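Local atomic coordinates of peptide chain release factor subunit 1 (Aeropyrum pernix, PDB entry 3AGK), a protein that probably directs the termination of translation at the stop codons UAA, UAG and UGA, so that the finished polypeptide leaves the ribosome. Residues G144-V148 with Y257-L263; L219-A225 with I247-V253. All coordinates share one frame; numbering follows the deposited sequence.

Contact 1: G144-V148 with Y257-L263; sequences GIIIV and YQGLQGL
The methyl CD1 of I147 presses into the helix backbone where G262 joins L263, 3.3 Å from G262 C. Glycine suits that place because a beta carbon there would run into both the methyl and the carbonyl oxygen of Y257. The other branch of I147 works in a different direction: with CG1 beside the backbone N (chi1 -55°), CG2 is left anti to that N and reaches Y257 O at 3.6 Å and the amide of Q258, whose NE2 is also 3.6 Å from CG2. Beside this, L263 CD2 lies 3.7 Å from I145 CG2 and 3.9 Å from I147 CD1, so one leucine methyl serves two isoleucines on the same side of the strand.

No hydrogen bond crosses between the segments, and the polar end of Q258 is held by second-shell residues. A bend at chi2 (-90°) lays the amide along I147, while T154 OG1 bonds its OE1 and E149 OE2 bonds its NE2. T154 OG1 also receives G259 N, where positive phi is easiest for a glycine.

The axes of strand 144-148 and helix 259-263 come within 9.4 Å, their directions 113° apart. L263 continues onto L163 and V165 of strand 162-170, whereas I146 and V148 turn to the sheet's other face and pack on helix 188-215, leaving this strand sandwiched between helices.

Contact 2: L219-A225 with I247-V253; sequences LKGVIVA and ILAPELV
V222 exchanges backbone bonds with the residues flanking L248: its N donates to I247 O over 3.0 Å, with an N-H...O angle of 139°, and its O receives A249 N at 2.8 Å. Further on, V253 N meets V224 O at 3.1 Å, within the parallel bridge of A225 and V253. Between the two bridges the register slips by two residues, as the chain swings out through P250, a residue with no N-H to offer. Water 1 takes up the slack: it accepts from V224 N at 2.9 Å and lies within donating range of A249 O and E251 O, though it need not serve both at once.

The apolar contacts divide by side chain. L248 straddles two valines, its CD2 3.8 Å from V222 CB and its CD1 pressed unusually tightly, at 3.5 Å, against V224 CG2. Alternation sends I223 and A225 the other way, to meet V253. I247 lies against backbone, its CB 3.8 Å from K220 O; CG1 between the backbone N and carbonyl carbon (chi1 56°) carries CD1 alongside the backbone of G221 to meet L219 CD2, the two side chains crossing at about a right angle. Cut back to an alanine here, the side chain would probably leave a gap beside the G221 backbone and L219 CD2 without this partner.

With no charged pair across it, the contact depends on main-chain bonds to set alignment and on branched aliphatic groups to fill the sides.

In the fold
Both contacts belong to the middle domain, eRF1 domain 2, and their centres are 12 Å apart. Strands 142-149 and 219-226 are parallel neighbours in one mixed sheet, joined by probable hydrogen bonds such as G144 O to I223 N at 2.7 Å. Along the chain the order is 144-148, 219-225, 247-253, 257-263, so contact 2 falls wholly between the two halves of contact 1. Contact 2 adds the outermost strand, 253-254; the chain then turns into helix 259-269, which returns over the sheet to make contact 1. Together they form part of the sheet-and-helix body of the domain that, in this family, bears the GGQ motif for peptide release.

Contact 1: G144-V148 with Y257-L263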
loop_
_atom_site.group_PDB
_atom_site.type_symbol
_atom_site.label_atom_id
_atom_site.label_comp_id
_atom_site.label_asym_id
_atom_site.label_seq_id
_atom_site.Cartn_x
_atom_site.Cartn_y
_atom_site.Cartn_z
ATOM N N GLY A 144 5.960 5.400 9.110
ATOM C CA GLY A 144 6.185 6.702 8.502
ATOM C C GLY A 144 7.644 7.078 8.701
ATOM O O GLY A 144 8.266 6.698 9.682
ATOM N N ILE A 145 8.211 7.791 7.744
ATOM C CA ILE A 145 9.593 8.246 7.851
ATOM C C ILE A 145 9.661 9.729 7.479
ATOM O O ILE A 145 9.110 10.145 6.445
ATOM C CB ILE A 145 10.521 7.448 6.927
ATOM C CG1 ILE A 145 10.275 5.950 7.111
ATOM C CG2 ILE A 145 12.011 7.823 7.173
ATOM C CD1 ILE A 145 10.416 5.183 5.840
ATOM N N ILE A 146 10.307 10.509 8.342
ATOM C CA ILE A 146 10.577 11.923 8.088
ATOM C C ILE A 146 12.093 12.130 8.122
ATOM O O ILE A 146 12.730 11.895 9.143
ATOM C CB ILE A 146 9.886 12.849 9.124
ATOM C CG1 ILE A 146 8.382 12.572 9.168
ATOM C CG2 ILE A 146 10.122 14.317 8.786
ATOM C CD1 ILE A 146 7.690 13.008 10.460
ATOM N N ILE A 147 12.660 12.510 6.976
ATOM C CA ILE A 147 14.050 12.955 6.878
ATOM C C ILE A 147 14.073 14.479 6.953
ATOM O O ILE A 147 13.398 15.154 6.172
ATOM C CB ILE A 147 14.716 12.488 5.561
ATOM C CG1 ILE A 147 14.590 10.967 5.405
ATOM C CG2 ILE A 147 16.187 12.895 5.524
ATOM C CD1 ILE A 147 15.023 10.492 4.051
ATOM N N VAL A 148 14.819 15.016 7.909
ATOM C CA VAL A 148 14.786 16.449 8.156
ATOM C C VAL A 148 16.161 17.065 8.039
ATOM O O VAL A 148 17.138 16.547 8.588
ATOM C CB VAL A 148 14.297 16.811 9.576
ATOM C CG1 VAL A 148 13.943 18.304 9.618
ATOM C CG2 VAL A 148 13.114 15.974 9.985
ATOM N N TYR A 257 21.327 11.312 3.050
ATOM C CA TYR A 257 20.612 11.705 1.837
ATOM C C TYR A 257 19.129 11.959 2.051
ATOM O O TYR A 257 18.580 11.653 3.110
ATOM C CB TYR A 257 20.802 10.651 0.744
ATOM C CG TYR A 257 22.236 10.478 0.310
ATOM C CD1 TYR A 257 23.008 9.431 0.798
ATOM C CD2 TYR A 257 22.826 11.381 -0.572
ATOM C CE1 TYR A 257 24.330 9.275 0.409
ATOM C CE2 TYR A 257 24.145 11.231 -0.970
ATOM C CZ TYR A 257 24.892 10.177 -0.478
ATOM O OH TYR A 257 26.205 10.038 -0.870
ATOM N N GLN A 258 18.495 12.537 1.033
ATOM C CA GLN A 258 17.066 12.801 1.014
ATOM C C GLN A 258 16.470 11.937 -0.080
ATOM O O GLN A 258 17.170 11.110 -0.656
ATOM C CB GLN A 258 16.805 14.292 0.722
ATOM C CG GLN A 258 17.229 15.225 1.847
ATOM C CD GLN A 258 16.129 15.472 2.866
ATOM O OE1 GLN A 258 14.983 15.075 2.662
ATOM N NE2 GLN A 258 16.468 16.148 3.962
ATOM N N GLY A 259 15.183 12.111 -0.366
ATOM C CA GLY A 259 14.535 11.321 -1.398
ATOM C C GLY A 259 14.491 9.828 -1.089
ATOM O O GLY A 259 14.748 9.402 0.042
ATOM N N LEU A 260 14.146 9.036 -2.098
ATOM C CA LEU A 260 14.074 7.586 -1.971
ATOM C C LEU A 260 15.330 7.021 -1.325
ATOM O O LEU A 260 15.263 6.148 -0.450
ATOM C CB LEU A 260 13.895 6.952 -3.346
ATOM C CG LEU A 260 12.717 5.998 -3.508
ATOM C CD1 LEU A 260 12.515 5.183 -2.236
ATOM C CD2 LEU A 260 11.457 6.765 -3.865
ATOM N N GLN A 261 16.481 7.512 -1.769
ATOM C CA GLN A 261 17.770 7.054 -1.245
ATOM C C GLN A 261 17.921 7.252 0.266
ATOM O O GLN A 261 18.391 6.362 0.961
ATOM C CB GLN A 261 18.909 7.758 -1.981
ATOM C CG GLN A 261 20.304 7.313 -1.592
ATOM C CD GLN A 261 21.377 8.110 -2.318
ATOM O OE1 GLN A 261 21.090 9.124 -2.963
ATOM N NE2 GLN A 261 22.620 7.660 -2.211
ATOM N N GLY A 262 17.538 8.422 0.779
ATOM C CA GLY A 262 17.636 8.659 2.213
ATOM C C GLY A 262 16.640 7.816 2.999
ATOM O O GLY A 262 16.927 7.394 4.119
ATOM N N LEU A 263 15.459 7.601 2.419
ATOM C CA LEU A 263 14.410 6.787 3.031
ATOM C C LEU A 263 14.891 5.354 3.236
ATOM O O LEU A 263 14.692 4.755 4.308
ATOM C CB LEU A 263 13.169 6.770 2.139
ATOM C CG LEU A 263 12.290 8.018 2.093
ATOM C CD1 LEU A 263 11.106 7.794 1.158
ATOM C CD2 LEU A 263 11.812 8.367 3.507
#

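Contact 2: L219-A225 with I247-V253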
loop_
_atom_site.group_PDB
_atom_site.type_symbol
_atom_site.label_atom_id
_atom_site.label_comp_id
_atom_site.label_asym_id
_atom_site.label_seq_id
_atom_site.Cartn_x
_atom_site.Cartn_y
_atom_site.Cartn_z
ATOM N N LEU A 219 -0.809 2.935 10.923
ATOM C CA LEU A 219 0.536 3.418 11.221
ATOM C C LEU A 219 0.960 2.948 12.597
ATOM O O LEU A 219 0.302 3.257 13.585
ATOM C CB LEU A 219 0.608 4.951 11.165
ATOM C CG LEU A 219 1.986 5.573 10.910
ATOM C CD1 LEU A 219 2.503 5.151 9.532
ATOM C CD2 LEU A 219 1.939 7.123 11.009
ATOM N N LYS A 220 2.075 2.227 12.660
ATOM C CA LYS A 220 2.584 1.724 13.931
ATOM C C LYS A 220 3.764 2.527 14.484
ATOM O O LYS A 220 4.076 2.448 15.672
ATOM C CB LYS A 220 2.957 0.242 13.807
ATOM C CG LYS A 220 1.750 -0.669 13.592
ATOM C CD LYS A 220 0.969 -0.907 14.882
ATOM C CE LYS A 220 1.217 -2.325 15.420
ATOM N NZ LYS A 220 0.471 -2.632 16.679
ATOM N N GLY A 221 4.424 3.299 13.633
ATOM C CA GLY A 221 5.578 4.049 14.086
ATOM C C GLY A 221 6.043 5.099 13.110
ATOM O O GLY A 221 5.605 5.119 11.958
ATOM N N VAL A 222 6.947 5.961 13.574
ATOM C CA VAL A 222 7.542 6.985 12.716
ATOM C C VAL A 222 9.023 7.041 12.981
ATOM O O VAL A 222 9.460 7.106 14.129
ATOM C CB VAL A 222 6.929 8.379 12.969
ATOM C CG1 VAL A 222 7.616 9.458 12.088
ATOM C CG2 VAL A 222 5.415 8.334 12.724
ATOM N N ILE A 223 9.807 6.972 11.919
ATOM C CA ILE A 223 11.239 7.148 12.051
ATOM C C ILE A 223 11.555 8.585 11.676
ATOM O O ILE A 223 11.119 9.077 10.618
ATOM C CB ILE A 223 12.002 6.206 11.110
ATOM C CG1 ILE A 223 11.801 4.746 11.535
ATOM C CG2 ILE A 223 13.490 6.556 11.097
ATOM C CD1 ILE A 223 12.222 3.742 10.467
ATOM N N VAL A 224 12.289 9.273 12.536
ATOM C CA VAL A 224 12.814 10.577 12.138
ATOM C C VAL A 224 14.320 10.418 11.908
ATOM O O VAL A 224 15.030 9.913 12.768
ATOM C CB VAL A 224 12.502 11.716 13.168
ATOM C CG1 VAL A 224 13.142 13.049 12.721
ATOM C CG2 VAL A 224 11.011 11.872 13.344
ATOM N N ALA A 225 14.782 10.824 10.728
ATOM C CA ALA A 225 16.188 10.696 10.343
ATOM C C ALA A 225 16.692 11.994 9.728
ATOM O O ALA A 225 15.925 12.907 9.480
ATOM C CB ALA A 225 16.365 9.570 9.346
ATOM N N ILE A 247 4.275 7.738 18.785
ATOM C CA ILE A 247 4.751 6.488 18.180
ATOM C C ILE A 247 6.051 6.703 17.424
ATOM O O ILE A 247 6.367 5.985 16.472
ATOM C CB ILE A 247 3.704 5.875 17.227
ATOM C CG1 ILE A 247 3.319 6.882 16.147
ATOM C CG2 ILE A 247 2.451 5.435 18.008
ATOM C CD1 ILE A 247 2.440 6.297 15.076
ATOM N N LEU A 248 6.786 7.721 17.848
ATOM C CA LEU A 248 8.101 7.989 17.306
ATOM C C LEU A 248 9.015 6.845 17.730
ATOM O O LEU A 248 8.979 6.420 18.890
ATOM C CB LEU A 248 8.624 9.306 17.878
ATOM C CG LEU A 248 9.060 10.334 16.845
ATOM C CD1 LEU A 248 10.291 9.839 16.099
ATOM C CD2 LEU A 248 7.920 10.624 15.878
ATOM N N ALA A 249 9.822 6.331 16.804
ATOM C CA ALA A 249 10.812 5.334 17.188
ATOM C C ALA A 249 11.767 6.020 18.153
ATOM O O ALA A 249 12.091 7.197 17.988
ATOM C CB ALA A 249 11.560 4.732 15.950
ATOM N N PRO A 250 12.224 5.288 19.168
ATOM C CA PRO A 250 12.972 5.915 20.263
ATOM C C PRO A 250 14.224 6.639 19.777
ATOM O O PRO A 250 14.545 7.709 20.277
ATOM C CB PRO A 250 13.355 4.723 21.146
ATOM C CG PRO A 250 13.387 3.545 20.193
ATOM C CD PRO A 250 12.284 3.814 19.210
ATOM N N GLU A 251 14.907 6.067 18.792
ATOM C CA GLU A 251 16.226 6.535 18.386
ATOM C C GLU A 251 16.154 7.291 17.064
ATOM O O GLU A 251 15.524 6.835 16.109
ATOM C CB GLU A 251 17.172 5.335 18.242
ATOM C CG GLU A 251 18.645 5.640 18.443
ATOM C CD GLU A 251 19.135 5.306 19.844
ATOM O OE1 GLU A 251 18.353 5.458 20.808
ATOM O OE2 GLU A 251 20.311 4.898 19.979
ATOM N N LEU A 252 16.804 8.447 17.016
ATOM C CA LEU A 252 16.890 9.228 15.797
ATOM C C LEU A 252 17.953 8.605 14.919
ATOM O O LEU A 252 18.973 8.147 15.426
ATOM C CB LEU A 252 17.279 10.671 16.122
ATOM C CG LEU A 252 16.306 11.442 17.014
ATOM C CD1 LEU A 252 16.745 12.879 17.154
ATOM C CD2 LEU A 252 14.896 11.381 16.454
ATOM N N VAL A 253 17.740 8.617 13.606
ATOM C CA VAL A 253 18.648 7.916 12.697
ATOM C C VAL A 253 19.471 8.859 11.836
ATOM O O VAL A 253 18.913 9.704 11.145
ATOM C CB VAL A 253 17.866 6.968 11.759
ATOM C CG1 VAL A 253 18.795 6.331 10.742
ATOM C CG2 VAL A 253 17.104 5.917 12.574
HETATM O O HOH W 1 13.159 7.989 15.008
#